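Local coordinates for gifsy-2 prophage ATP-binding sugar transporter-like protein (Salmonella typhimurium LT2, PDB 2PP6), which is of uncertain function but is a prophage-encoded small beta-barrel protein, with ATP binding and a role in sugar transport only tentatively assigned, at residues F23-N28 against V70-S75; T32-V37 against G60-R65; N54-S59 against K88-L93. All coordinates share one frame; numbering follows the deposited sequence.

Contact 1 (F23-N28 against V70-S75)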
ATOM      1  N   PHE A  23      13.787  -6.380  10.133  1.00 37.34           N
ATOM      2  CA  PHE A  23      14.435  -5.826  11.313  1.00 35.56           C
ATOM      3  C   PHE A  23      14.153  -6.579  12.619  1.00 35.86           C
ATOM      4  O   PHE A  23      14.781  -6.310  13.645  1.00 34.97           O
ATOM      5  CB  PHE A  23      14.029  -4.355  11.469  1.00 36.50           C
ATOM      6  CG  PHE A  23      13.987  -3.594  10.166  1.00 41.67           C
ATOM      7  CD1 PHE A  23      15.122  -3.485   9.366  1.00 43.44           C
ATOM      8  CD2 PHE A  23      12.806  -3.009   9.725  1.00 41.00           C
ATOM      9  CE1 PHE A  23      15.082  -2.808   8.150  1.00 37.53           C
ATOM     10  CE2 PHE A  23      12.758  -2.329   8.509  1.00 41.32           C
ATOM     11  CZ  PHE A  23      13.900  -2.231   7.723  1.00 40.29           C
ATOM     12  N   GLY A  24      13.224  -7.527  12.593  1.00 31.49           N
ATOM     13  CA  GLY A  24      12.921  -8.260  13.809  1.00 33.83           C
ATOM     14  C   GLY A  24      14.085  -8.966  14.499  1.00 33.30           C
ATOM     15  O   GLY A  24      15.013  -9.452  13.849  1.00 31.70           O
HETATM   16  N   MSE A  25      14.029  -9.011  15.829  1.00 32.08           N
HETATM   17  CA  MSE A  25      15.028  -9.692  16.643  1.00 32.97           C
HETATM   18  C   MSE A  25      14.302 -10.792  17.386  1.00 34.05           C
HETATM   19  O   MSE A  25      13.101 -10.675  17.651  1.00 34.11           O
HETATM   20  CB  MSE A  25      15.617  -8.781  17.695  1.00 44.06           C
HETATM   21  CG  MSE A  25      16.524  -7.719  17.192  1.00 54.02           C
HETATM   22 SE   MSE A  25      17.291  -6.901  18.744  0.75 61.99          SE
HETATM   23  CE  MSE A  25      15.690  -6.114  19.475  1.00 57.83           C
ATOM     24  N   LYS A  26      15.028 -11.850  17.731  1.00 31.75           N
ATOM     25  CA  LYS A  26      14.456 -12.967  18.474  1.00 28.05           C
ATOM     26  C   LYS A  26      14.719 -12.627  19.929  1.00 25.10           C
ATOM     27  O   LYS A  26      15.851 -12.364  20.338  1.00 24.54           O
ATOM     28  CB  LYS A  26      15.136 -14.265  18.064  1.00 32.85           C
ATOM     29  CG  LYS A  26      14.822 -15.464  18.931  1.00 38.84           C
ATOM     30  CD  LYS A  26      13.461 -16.024  18.650  1.00 47.03           C
ATOM     31  CE  LYS A  26      13.583 -17.499  18.325  1.00 47.54           C
ATOM     32  NZ  LYS A  26      14.321 -18.224  19.390  1.00 48.27           N
ATOM     33  N   VAL A  27      13.672 -12.624  20.722  1.00 21.70           N
ATOM     34  CA  VAL A  27      13.834 -12.201  22.093  1.00 22.66           C
ATOM     35  C   VAL A  27      12.942 -12.997  23.029  1.00 25.81           C
ATOM     36  O   VAL A  27      11.898 -13.499  22.619  1.00 28.04           O
ATOM     37  CB  VAL A  27      13.518 -10.681  22.154  1.00 20.90           C
ATOM     38  CG1 VAL A  27      12.283 -10.404  23.000  1.00 21.70           C
ATOM     39  CG2 VAL A  27      14.719  -9.932  22.613  1.00 20.11           C
ATOM     40  N   ASN A  28      13.346 -13.117  24.287  1.00 21.94           N
ATOM     41  CA  ASN A  28      12.553 -13.867  25.239  1.00 21.36           C
ATOM     42  C   ASN A  28      11.879 -12.928  26.222  1.00 21.39           C
ATOM     43  O   ASN A  28      12.552 -12.153  26.900  1.00 22.77           O
ATOM     44  CB  ASN A  28      13.433 -14.877  25.981  1.00 20.89           C
ATOM     45  CG  ASN A  28      12.622 -15.855  26.815  1.00 21.26           C
ATOM     46  OD1 ASN A  28      12.058 -15.493  27.856  1.00 21.54           O
ATOM     47  ND2 ASN A  28      12.553 -17.107  26.358  1.00 18.57           N
ATOM     48  N   VAL A  70      12.891  -9.402  30.248  1.00 32.72           N
ATOM     49  CA  VAL A  70      13.066  -9.569  28.823  1.00 24.98           C
ATOM     50  C   VAL A  70      14.522  -9.810  28.516  1.00 22.98           C
ATOM     51  O   VAL A  70      15.349  -8.964  28.827  1.00 25.17           O
ATOM     52  CB  VAL A  70      12.643  -8.294  28.084  1.00 26.01           C
ATOM     53  CG1 VAL A  70      12.954  -8.424  26.599  1.00 24.21           C
ATOM     54  CG2 VAL A  70      11.174  -8.022  28.331  1.00 21.92           C
ATOM     55  N   VAL A  71      14.859 -10.948  27.913  1.00 25.95           N
ATOM     56  CA  VAL A  71      16.253 -11.177  27.563  1.00 22.86           C
ATOM     57  C   VAL A  71      16.451 -10.715  26.135  1.00 25.37           C
ATOM     58  O   VAL A  71      15.870 -11.272  25.203  1.00 23.87           O
ATOM     59  CB  VAL A  71      16.651 -12.646  27.644  1.00 12.85           C
ATOM     60  CG1 VAL A  71      18.111 -12.789  27.241  1.00  6.85           C
ATOM     61  CG2 VAL A  71      16.415 -13.173  29.051  1.00 10.01           C
ATOM     62  N   LEU A  72      17.274  -9.696  25.958  1.00 28.07           N
ATOM     63  CA  LEU A  72      17.513  -9.147  24.633  1.00 31.31           C
ATOM     64  C   LEU A  72      18.996  -8.975  24.381  1.00 31.56           C
ATOM     65  O   LEU A  72      19.698  -8.328  25.149  1.00 35.49           O
ATOM     66  CB  LEU A  72      16.778  -7.805  24.506  1.00 29.85           C
ATOM     67  CG  LEU A  72      17.219  -6.793  23.453  1.00 29.82           C
ATOM     68  CD1 LEU A  72      17.339  -7.463  22.105  1.00 36.67           C
ATOM     69  CD2 LEU A  72      16.204  -5.680  23.392  1.00 31.23           C
ATOM     70  N   ARG A  73      19.466  -9.567  23.296  1.00 25.42           N
ATOM     71  CA  ARG A  73      20.867  -9.504  22.942  1.00 28.12           C
ATOM     72  C   ARG A  73      21.817  -9.936  24.064  1.00 29.18           C
ATOM     73  O   ARG A  73      22.929  -9.435  24.185  1.00 31.82           O
ATOM     74  CB  ARG A  73      21.199  -8.109  22.437  1.00 43.97           C
ATOM     75  CG  ARG A  73      21.149  -8.059  20.939  1.00 51.30           C
ATOM     76  CD  ARG A  73      21.181  -6.658  20.387  1.00 56.72           C
ATOM     77  NE  ARG A  73      21.267  -6.711  18.930  1.00 61.61           N
ATOM     78  CZ  ARG A  73      21.114  -5.661  18.133  1.00 64.35           C
ATOM     79  NH1 ARG A  73      20.860  -4.469  18.659  1.00 64.65           N
ATOM     80  NH2 ARG A  73      21.221  -5.804  16.816  1.00 64.21           N
ATOM     81  N   GLY A  74      21.373 -10.884  24.877  1.00 45.66           N
ATOM     82  CA  GLY A  74      22.211 -11.384  25.943  1.00 45.93           C
ATOM     83  C   GLY A  74      22.058 -10.672  27.263  1.00 46.90           C
ATOM     84  O   GLY A  74      22.625 -11.107  28.259  1.00 49.73           O
ATOM     85  N   SER A  75      21.292  -9.588  27.293  1.00 36.00           N
ATOM     86  CA  SER A  75      21.118  -8.843  28.539  1.00 35.12           C
ATOM     87  C   SER A  75      19.692  -8.923  29.044  1.00 35.55           C
ATOM     88  O   SER A  75      18.757  -9.108  28.265  1.00 35.29           O
ATOM     89  CB  SER A  75      21.514  -7.385  28.336  1.00 27.68           C
ATOM     90  OG  SER A  75      22.563  -7.286  27.387  1.00 24.42           O
TER
HETATM   91  O   HOH W   1      18.102 -10.955  20.871  1.00 35.05           O
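Val-27 is the bump at the middle of this contact: its CG2 presses into the shallow hollow between the carbonyl of Val-71 and the root of the Leu-72 side chain, 3.5 Å from Leu-72 CB. The other branch, Val-27 CG1, lies more loosely beside Val-70, with CG1 to CG1 at 4.2 Å. Further along, the selenomethionine Met-25 reaches across at about a right angle to Leu-72. Its chain bends at the last torsion (chi3 -66°), which carries CE against Leu-72 CD1, so that CE and SE both flank that methyl, each 3.4 Å from Leu-72 CD1. The selenium also lies over one face of the Arg-73 guanidinium, nearer its rim than its middle, 4.0 Å from Arg-73 NE. The same guanidinium makes a salt bridge to Glu-38 through NH1.

Backbone pairing is short. Asn-28 and Val-71 form a single antiparallel hydrogen-bonded pair, Val-71 N to Asn-28 O at 2.8 Å and Asn-28 N to Val-71 O at 3.3 Å. The short segments 25-28 and 70-72 run at 146° to one another, some way from antiparallel, and part toward Met-25. There a water bridges the two backbones, donating to Lys-26 O and accepting from Arg-73 N at 3.1 Å. Arg-73 and Gly-74 are the corners of a type I' turn from Leu-72 to Ser-75, which sends the chain back into strand 75-85. Strands 25-29 and 69-72 are the two ends of the six-strand antiparallel order, and their pairing is the seam that closes the beta barrel.

Contact 2 (T32-V37 against G60-R65)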
ATOM      1  N   THR A  32       8.710 -16.653  27.071  1.00 27.32           N
ATOM      2  CA  THR A  32       8.272 -16.958  25.714  1.00 27.42           C
ATOM      3  C   THR A  32       9.132 -16.251  24.668  1.00 30.27           C
ATOM      4  O   THR A  32       9.377 -15.046  24.755  1.00 27.31           O
ATOM      5  CB  THR A  32       6.811 -16.517  25.471  1.00 31.71           C
ATOM      6  OG1 THR A  32       5.971 -16.958  26.542  1.00 30.58           O
ATOM      7  CG2 THR A  32       6.298 -17.110  24.183  1.00 29.12           C
ATOM      8  N   ASP A  33       9.578 -17.007  23.674  1.00 29.76           N
ATOM      9  CA  ASP A  33      10.383 -16.430  22.613  1.00 32.26           C
ATOM     10  C   ASP A  33       9.476 -15.727  21.614  1.00 31.23           C
ATOM     11  O   ASP A  33       8.388 -16.204  21.319  1.00 31.75           O
ATOM     12  CB  ASP A  33      11.198 -17.517  21.935  1.00 42.87           C
ATOM     13  CG  ASP A  33      12.204 -18.146  22.875  1.00 48.21           C
ATOM     14  OD1 ASP A  33      12.872 -17.388  23.626  1.00 45.62           O
ATOM     15  OD2 ASP A  33      12.331 -19.392  22.858  1.00 54.22           O
ATOM     16  N   CYS A  34       9.914 -14.580  21.114  1.00 28.17           N
ATOM     17  CA  CYS A  34       9.114 -13.815  20.161  1.00 26.30           C
ATOM     18  C   CYS A  34       9.934 -12.776  19.390  1.00 24.52           C
ATOM     19  O   CYS A  34      11.094 -12.529  19.704  1.00 24.60           O
ATOM     20  CB  CYS A  34       7.976 -13.115  20.895  1.00 29.59           C
ATOM     21  SG  CYS A  34       8.551 -12.042  22.203  1.00 28.82           S
ATOM     22  N   ILE A  35       9.321 -12.162  18.386  1.00 13.83           N
ATOM     23  CA  ILE A  35      10.033 -11.189  17.574  1.00 14.18           C
ATOM     24  C   ILE A  35       9.717  -9.751  17.948  1.00 15.64           C
ATOM     25  O   ILE A  35       8.562  -9.343  18.139  1.00 13.55           O
ATOM     26  CB  ILE A  35       9.781 -11.420  16.037  1.00 11.31           C
ATOM     27  CG1 ILE A  35      10.707 -12.515  15.504  1.00  6.54           C
ATOM     28  CG2 ILE A  35      10.124 -10.159  15.238  1.00  4.96           C
ATOM     29  CD1 ILE A  35      10.674 -13.793  16.245  1.00  9.87           C
ATOM     30  N   VAL A  36      10.765  -8.959  18.025  1.00 14.06           N
ATOM     31  CA  VAL A  36      10.575  -7.589  18.416  1.00 13.67           C
ATOM     32  C   VAL A  36      11.388  -6.710  17.468  1.00 14.55           C
ATOM     33  O   VAL A  36      12.341  -7.173  16.851  1.00 15.10           O
ATOM     34  CB  VAL A  36      11.022  -7.467  19.906  1.00 25.80           C
ATOM     35  CG1 VAL A  36      12.318  -6.687  20.025  1.00 19.06           C
ATOM     36  CG2 VAL A  36       9.892  -6.897  20.736  1.00 26.22           C
ATOM     37  N   VAL A  37      11.006  -5.457  17.307  1.00 20.98           N
ATOM     38  CA  VAL A  37      11.784  -4.588  16.434  1.00 21.29           C
ATOM     39  C   VAL A  37      12.123  -3.319  17.201  1.00 26.17           C
ATOM     40  O   VAL A  37      11.242  -2.704  17.812  1.00 23.76           O
ATOM     41  CB  VAL A  37      11.015  -4.245  15.126  1.00 14.34           C
ATOM     42  CG1 VAL A  37      11.781  -3.213  14.322  1.00  8.85           C
ATOM     43  CG2 VAL A  37      10.826  -5.515  14.285  1.00 15.09           C
ATOM     44  N   GLY A  60       2.358 -12.555  17.717  1.00 17.28           N
ATOM     45  CA  GLY A  60       1.032 -12.489  18.316  1.00 18.46           C
ATOM     46  C   GLY A  60       0.839 -13.520  19.408  1.00 21.21           C
ATOM     47  O   GLY A  60      -0.263 -13.689  19.912  1.00 15.62           O
ATOM     48  N   ASN A  61       1.914 -14.204  19.793  1.00 22.61           N
ATOM     49  CA  ASN A  61       1.796 -15.248  20.795  1.00 23.65           C
ATOM     50  C   ASN A  61       2.223 -14.859  22.203  1.00 22.01           C
ATOM     51  O   ASN A  61       2.349 -15.721  23.065  1.00 14.86           O
ATOM     52  CB  ASN A  61       2.556 -16.503  20.337  1.00 25.14           C
ATOM     53  CG  ASN A  61       4.061 -16.308  20.309  1.00 39.27           C
ATOM     54  OD1 ASN A  61       4.550 -15.300  19.812  1.00 49.68           O
ATOM     55  ND2 ASN A  61       4.801 -17.288  20.818  1.00 45.22           N
ATOM     56  N   VAL A  62       2.426 -13.563  22.434  1.00 22.50           N
ATOM     57  CA  VAL A  62       2.808 -13.059  23.756  1.00 22.72           C
ATOM     58  C   VAL A  62       1.974 -11.853  24.142  1.00 23.87           C
ATOM     59  O   VAL A  62       1.449 -11.138  23.281  1.00 24.81           O
ATOM     60  CB  VAL A  62       4.306 -12.612  23.836  1.00 20.92           C
ATOM     61  CG1 VAL A  62       5.222 -13.795  23.637  1.00 24.65           C
ATOM     62  CG2 VAL A  62       4.591 -11.563  22.792  1.00 15.54           C
ATOM     63  N   ILE A  63       1.851 -11.641  25.448  1.00 34.67           N
ATOM     64  CA  ILE A  63       1.137 -10.486  26.008  1.00 39.34           C
ATOM     65  C   ILE A  63       2.079  -9.924  27.067  1.00 39.44           C
ATOM     66  O   ILE A  63       2.004 -10.301  28.239  1.00 38.89           O
ATOM     67  CB  ILE A  63      -0.186 -10.869  26.709  1.00 53.68           C
ATOM     68  CG1 ILE A  63      -0.356 -12.384  26.720  1.00 60.82           C
ATOM     69  CG2 ILE A  63      -1.349 -10.204  26.009  1.00 58.06           C
ATOM     70  CD1 ILE A  63      -1.616 -12.845  27.411  1.00 66.07           C
ATOM     71  N   PRO A  64       2.987  -9.021  26.667  1.00 19.27           N
ATOM     72  CA  PRO A  64       3.936  -8.438  27.620  1.00 17.14           C
ATOM     73  C   PRO A  64       3.293  -7.662  28.765  1.00 18.54           C
ATOM     74  O   PRO A  64       2.218  -7.092  28.614  1.00 13.51           O
ATOM     75  CB  PRO A  64       4.817  -7.570  26.729  1.00 20.89           C
ATOM     76  CG  PRO A  64       3.891  -7.153  25.639  1.00 21.96           C
ATOM     77  CD  PRO A  64       3.158  -8.430  25.328  1.00 19.10           C
ATOM     78  N   ARG A  65       3.964  -7.648  29.916  1.00 35.11           N
ATOM     79  CA  ARG A  65       3.467  -6.938  31.096  1.00 41.30           C
ATOM     80  C   ARG A  65       4.526  -6.168  31.847  1.00 44.15           C
ATOM     81  O   ARG A  65       5.709  -6.502  31.779  1.00 42.11           O
ATOM     82  CB  ARG A  65       2.828  -7.919  32.062  1.00 46.18           C
ATOM     83  CG  ARG A  65       1.375  -8.128  31.777  1.00 58.66           C
ATOM     84  CD  ARG A  65       0.999  -9.562  31.900  1.00 68.73           C
ATOM     85  NE  ARG A  65      -0.379  -9.756  31.466  1.00 74.64           N
ATOM     86  CZ  ARG A  65      -0.844 -10.882  30.933  1.00 77.61           C
ATOM     87  NH1 ARG A  65      -0.036 -11.924  30.763  1.00 78.08           N
ATOM     88  NH2 ARG A  65      -2.120 -10.966  30.570  1.00 75.79           N
TER
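Val-62 makes the apolar part of this contact, laying its two methyls against Thr-32 and Cys-34, which point from the same side of strand 32-38. CG1 does most of the work: it meets Thr-32 CG2 at 3.5 Å and Cys-34 CB at 3.9 Å. Cys-34 SG lies against both methyls, 4.0 Å from Val-62 CG1 and from Val-62 CG2. Thr-32 offers its methyl rather than its hydroxyl because CG2 stands anti to the backbone N, on the side where Val-62 lies.

Residues 60-65 belong to the loop between strands 53-57 and 69-72 of the barrel, and this part of it stays close to the wall as it goes. Val-62 also leans on Val-57, and Pro-64 packs on Pro-89 and Leu-91, which carries the loop from strand 32-38 past the intervening strand to strand 88-95.

The polar part is thin, with no hydrogen bond between the two segments. Asn-61 brings the end of its amide up to the strand with ND2 3.7 Å from Thr-32 CG2 and 3.8 Å from Asp-33 O, the latter a near approach and no more. Its OD1 comes 4.2 Å from Cys-34 CB, an equally slack touch. Asp-33 turns its carboxylate the other way, where OD1 accepts a hydrogen bond from Asn-28 ND2 on the preceding strand.

Contact 3 (N54-S59 against K88-L93)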
ATOM      1  N   ASN A  54      13.797   0.757  23.817  1.00 34.40           N
ATOM      2  CA  ASN A  54      12.392   0.767  23.410  1.00 29.83           C
ATOM      3  C   ASN A  54      12.138  -0.157  22.213  1.00 26.87           C
ATOM      4  O   ASN A  54      12.862  -0.109  21.229  1.00 24.46           O
ATOM      5  CB  ASN A  54      11.982   2.197  23.074  1.00 35.23           C
ATOM      6  CG  ASN A  54      10.617   2.532  23.596  1.00 39.37           C
ATOM      7  OD1 ASN A  54       9.610   2.194  22.982  1.00 42.29           O
ATOM      8  ND2 ASN A  54      10.569   3.175  24.754  1.00 42.80           N
ATOM      9  N   VAL A  55      11.114  -1.002  22.287  1.00 36.91           N
ATOM     10  CA  VAL A  55      10.841  -1.932  21.188  1.00 35.02           C
ATOM     11  C   VAL A  55       9.366  -2.251  21.042  1.00 32.99           C
ATOM     12  O   VAL A  55       8.624  -2.209  22.021  1.00 34.14           O
ATOM     13  CB  VAL A  55      11.531  -3.277  21.419  1.00 19.87           C
ATOM     14  CG1 VAL A  55      12.971  -3.062  21.840  1.00 12.02           C
ATOM     15  CG2 VAL A  55      10.768  -4.063  22.479  1.00 22.41           C
ATOM     16  N   VAL A  56       8.929  -2.579  19.830  1.00 25.70           N
ATOM     17  CA  VAL A  56       7.537  -2.958  19.670  1.00 23.18           C
ATOM     18  C   VAL A  56       7.481  -4.454  19.325  1.00 21.99           C
ATOM     19  O   VAL A  56       8.301  -4.965  18.566  1.00 21.91           O
ATOM     20  CB  VAL A  56       6.799  -2.079  18.632  1.00 19.48           C
ATOM     21  CG1 VAL A  56       7.657  -0.929  18.233  1.00 17.75           C
ATOM     22  CG2 VAL A  56       6.359  -2.895  17.471  1.00 19.51           C
ATOM     23  N   VAL A  57       6.528  -5.152  19.933  1.00 17.81           N
ATOM     24  CA  VAL A  57       6.363  -6.589  19.781  1.00 18.78           C
ATOM     25  C   VAL A  57       5.518  -7.009  18.591  1.00 19.07           C
ATOM     26  O   VAL A  57       4.336  -6.683  18.513  1.00 24.17           O
ATOM     27  CB  VAL A  57       5.740  -7.169  21.070  1.00 14.69           C
ATOM     28  CG1 VAL A  57       5.662  -8.691  20.990  1.00  9.95           C
ATOM     29  CG2 VAL A  57       6.571  -6.745  22.257  1.00  8.04           C
ATOM     30  N   PHE A  58       6.106  -7.766  17.676  1.00 22.45           N
ATOM     31  CA  PHE A  58       5.367  -8.198  16.497  1.00 21.41           C
ATOM     32  C   PHE A  58       4.682  -9.557  16.588  1.00 22.96           C
ATOM     33  O   PHE A  58       3.614  -9.744  16.020  1.00 27.72           O
ATOM     34  CB  PHE A  58       6.270  -8.155  15.272  1.00 15.78           C
ATOM     35  CG  PHE A  58       6.443  -6.771  14.701  1.00 16.52           C
ATOM     36  CD1 PHE A  58       5.970  -6.467  13.439  1.00 13.39           C
ATOM     37  CD2 PHE A  58       7.069  -5.768  15.440  1.00 18.28           C
ATOM     38  CE1 PHE A  58       6.116  -5.178  12.915  1.00 18.67           C
ATOM     39  CE2 PHE A  58       7.223  -4.482  14.922  1.00 19.26           C
ATOM     40  CZ  PHE A  58       6.747  -4.183  13.663  1.00 19.17           C
ATOM     41  N   SER A  59       5.270 -10.500  17.309  1.00 19.36           N
ATOM     42  CA  SER A  59       4.672 -11.823  17.439  1.00 20.83           C
ATOM     43  C   SER A  59       3.306 -11.704  18.111  1.00 22.29           C
ATOM     44  O   SER A  59       3.108 -10.845  18.979  1.00 23.43           O
ATOM     45  CB  SER A  59       5.589 -12.716  18.268  1.00 23.96           C
ATOM     46  OG  SER A  59       6.874 -12.779  17.680  1.00 29.22           O
ATOM     47  N   LYS A  88       0.262  -2.372  18.555  1.00 32.74           N
ATOM     48  CA  LYS A  88       1.236  -3.337  19.031  1.00 29.65           C
ATOM     49  C   LYS A  88       1.921  -2.853  20.279  1.00 26.78           C
ATOM     50  O   LYS A  88       2.184  -1.672  20.460  1.00 24.61           O
ATOM     51  CB  LYS A  88       2.282  -3.630  17.978  1.00 36.04           C
ATOM     52  CG  LYS A  88       1.701  -4.218  16.746  1.00 40.74           C
ATOM     53  CD  LYS A  88       2.777  -4.831  15.910  1.00 48.28           C
ATOM     54  CE  LYS A  88       2.383  -4.796  14.467  1.00 52.88           C
ATOM     55  NZ  LYS A  88       2.229  -3.366  14.069  1.00 53.42           N
ATOM     56  N   PRO A  89       2.228  -3.776  21.170  1.00 24.71           N
ATOM     57  CA  PRO A  89       2.894  -3.415  22.419  1.00 22.56           C
ATOM     58  C   PRO A  89       4.233  -2.719  22.217  1.00 22.36           C
ATOM     59  O   PRO A  89       5.135  -3.262  21.605  1.00 22.16           O
ATOM     60  CB  PRO A  89       3.087  -4.763  23.114  1.00 27.79           C
ATOM     61  CG  PRO A  89       2.015  -5.614  22.535  1.00 30.54           C
ATOM     62  CD  PRO A  89       2.032  -5.226  21.083  1.00 28.73           C
ATOM     63  N   GLN A  90       4.363  -1.501  22.707  1.00 29.54           N
ATOM     64  CA  GLN A  90       5.643  -0.841  22.609  1.00 28.16           C
ATOM     65  C   GLN A  90       6.169  -0.865  24.035  1.00 27.19           C
ATOM     66  O   GLN A  90       5.615  -0.197  24.900  1.00 24.53           O
ATOM     67  CB  GLN A  90       5.511   0.590  22.142  1.00 25.04           C
ATOM     68  CG  GLN A  90       6.798   1.307  22.370  1.00 32.79           C
ATOM     69  CD  GLN A  90       6.804   2.666  21.779  1.00 34.86           C
ATOM     70  OE1 GLN A  90       6.885   2.820  20.569  1.00 36.69           O
ATOM     71  NE2 GLN A  90       6.710   3.679  22.631  1.00 43.31           N
ATOM     72  N   LEU A  91       7.230  -1.635  24.269  1.00 16.47           N
ATOM     73  CA  LEU A  91       7.792  -1.782  25.602  1.00 15.27           C
ATOM     74  C   LEU A  91       9.006  -0.907  25.933  1.00 16.97           C
ATOM     75  O   LEU A  91       9.920  -0.726  25.118  1.00 14.81           O
ATOM     76  CB  LEU A  91       8.173  -3.245  25.828  1.00 18.26           C
ATOM     77  CG  LEU A  91       7.222  -4.320  25.291  1.00 17.84           C
ATOM     78  CD1 LEU A  91       7.745  -5.709  25.687  1.00 14.70           C
ATOM     79  CD2 LEU A  91       5.819  -4.104  25.832  1.00 16.61           C
ATOM     80  N   THR A  92       9.002  -0.361  27.145  1.00 25.17           N
ATOM     81  CA  THR A  92      10.123   0.437  27.612  1.00 29.56           C
ATOM     82  C   THR A  92      10.847  -0.515  28.545  1.00 29.55           C
ATOM     83  O   THR A  92      10.277  -0.980  29.536  1.00 28.87           O
ATOM     84  CB  THR A  92       9.677   1.685  28.388  1.00 32.61           C
ATOM     85  OG1 THR A  92       9.045   2.604  27.488  1.00 30.28           O
ATOM     86  CG2 THR A  92      10.881   2.359  29.036  1.00 28.08           C
ATOM     87  N   LEU A  93      12.100  -0.805  28.205  1.00 36.92           N
ATOM     88  CA  LEU A  93      12.912  -1.747  28.960  1.00 39.96           C
ATOM     89  C   LEU A  93      14.075  -1.108  29.696  1.00 47.84           C
ATOM     90  O   LEU A  93      14.776  -0.253  29.148  1.00 42.70           O
ATOM     91  CB  LEU A  93      13.485  -2.789  28.010  1.00 24.54           C
ATOM     92  CG  LEU A  93      12.604  -3.303  26.887  1.00 14.37           C
ATOM     93  CD1 LEU A  93      13.423  -4.171  25.949  1.00 14.23           C
ATOM     94  CD2 LEU A  93      11.467  -4.089  27.481  1.00 14.88           C
TER
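Val-55 and Leu-91 form the tight middle of this contact, an antiparallel hydrogen-bonded pair with Val-55 N to Leu-91 O at 3.1 Å and Leu-91 N to Val-55 O at 2.7 Å. A third bond follows, Val-57 N to Pro-89 O at 2.9 Å, but proline has no N-H to answer it. In place of a return bond, Pro-89 CD and Lys-88 CD lie beside the Val-57 carbonyl. Val-57 CG2 packs against Leu-91 CD1 at 3.8 Å and also touches the proline ring. Val-36 and Pro-64 extend this apolar surface from neighbouring parts of the chain.

The face with Asn-54, Val-56, Gln-90 and Thr-92 is close-packed too, but more polar and less specifically bonded. Asn-54 ND2 makes a weak hydrogen bond to Thr-92 OG1 at 3.2 Å. Its OD1 rests against the Gln-90 chain, nearest CG and CD; NE2 is also near, but at an angle too poor for a hydrogen bond. The two amide planes are perpendicular.

Looser is the partly exposed end where strand 53-57 runs out. Lys-88 lies across the Phe-58 ring: CD is over the centre, 4.2 Å from the centroid, as a CH-pi contact. The chain turns at its last torsion (chi4 62°), and NZ ends off-centre above the same face, 4.8 Å from the centroid. Helix 2-23 also packs on Phe-58 and offers Asp-16 to Lys-88 as a long, weak ion pair. The chemistry implies that backbone bonds and apolar packing hold these strands together, while the lysine's charge may be partly offset by the ring face and, weakly, by Asp-16.

In the fold
Strand 32-38 ties the three contacts together. On one side it pairs with strand 25-29 of contact 1, where Val-27 O and Cys-34 N are 2.7 Å apart in a probable hydrogen bond; on the other it meets contact 3, with Ile-35 O and Phe-58 N 3.0 Å apart in another probable hydrogen bond. The centres of contacts 1 and 2 lie about 10 Å apart, those of contacts 2 and 3 about 8 Å. Contacts 1 and 3 sit about 11 Å apart, yet side chains join them: Leu-72 CD2 reaches Leu-93 CD1 at 4.1 Å. Along the chain, the segments of contact 3 alternate with those of contacts 1 and 2, while contact 2 falls within the span between the segments of contact 1.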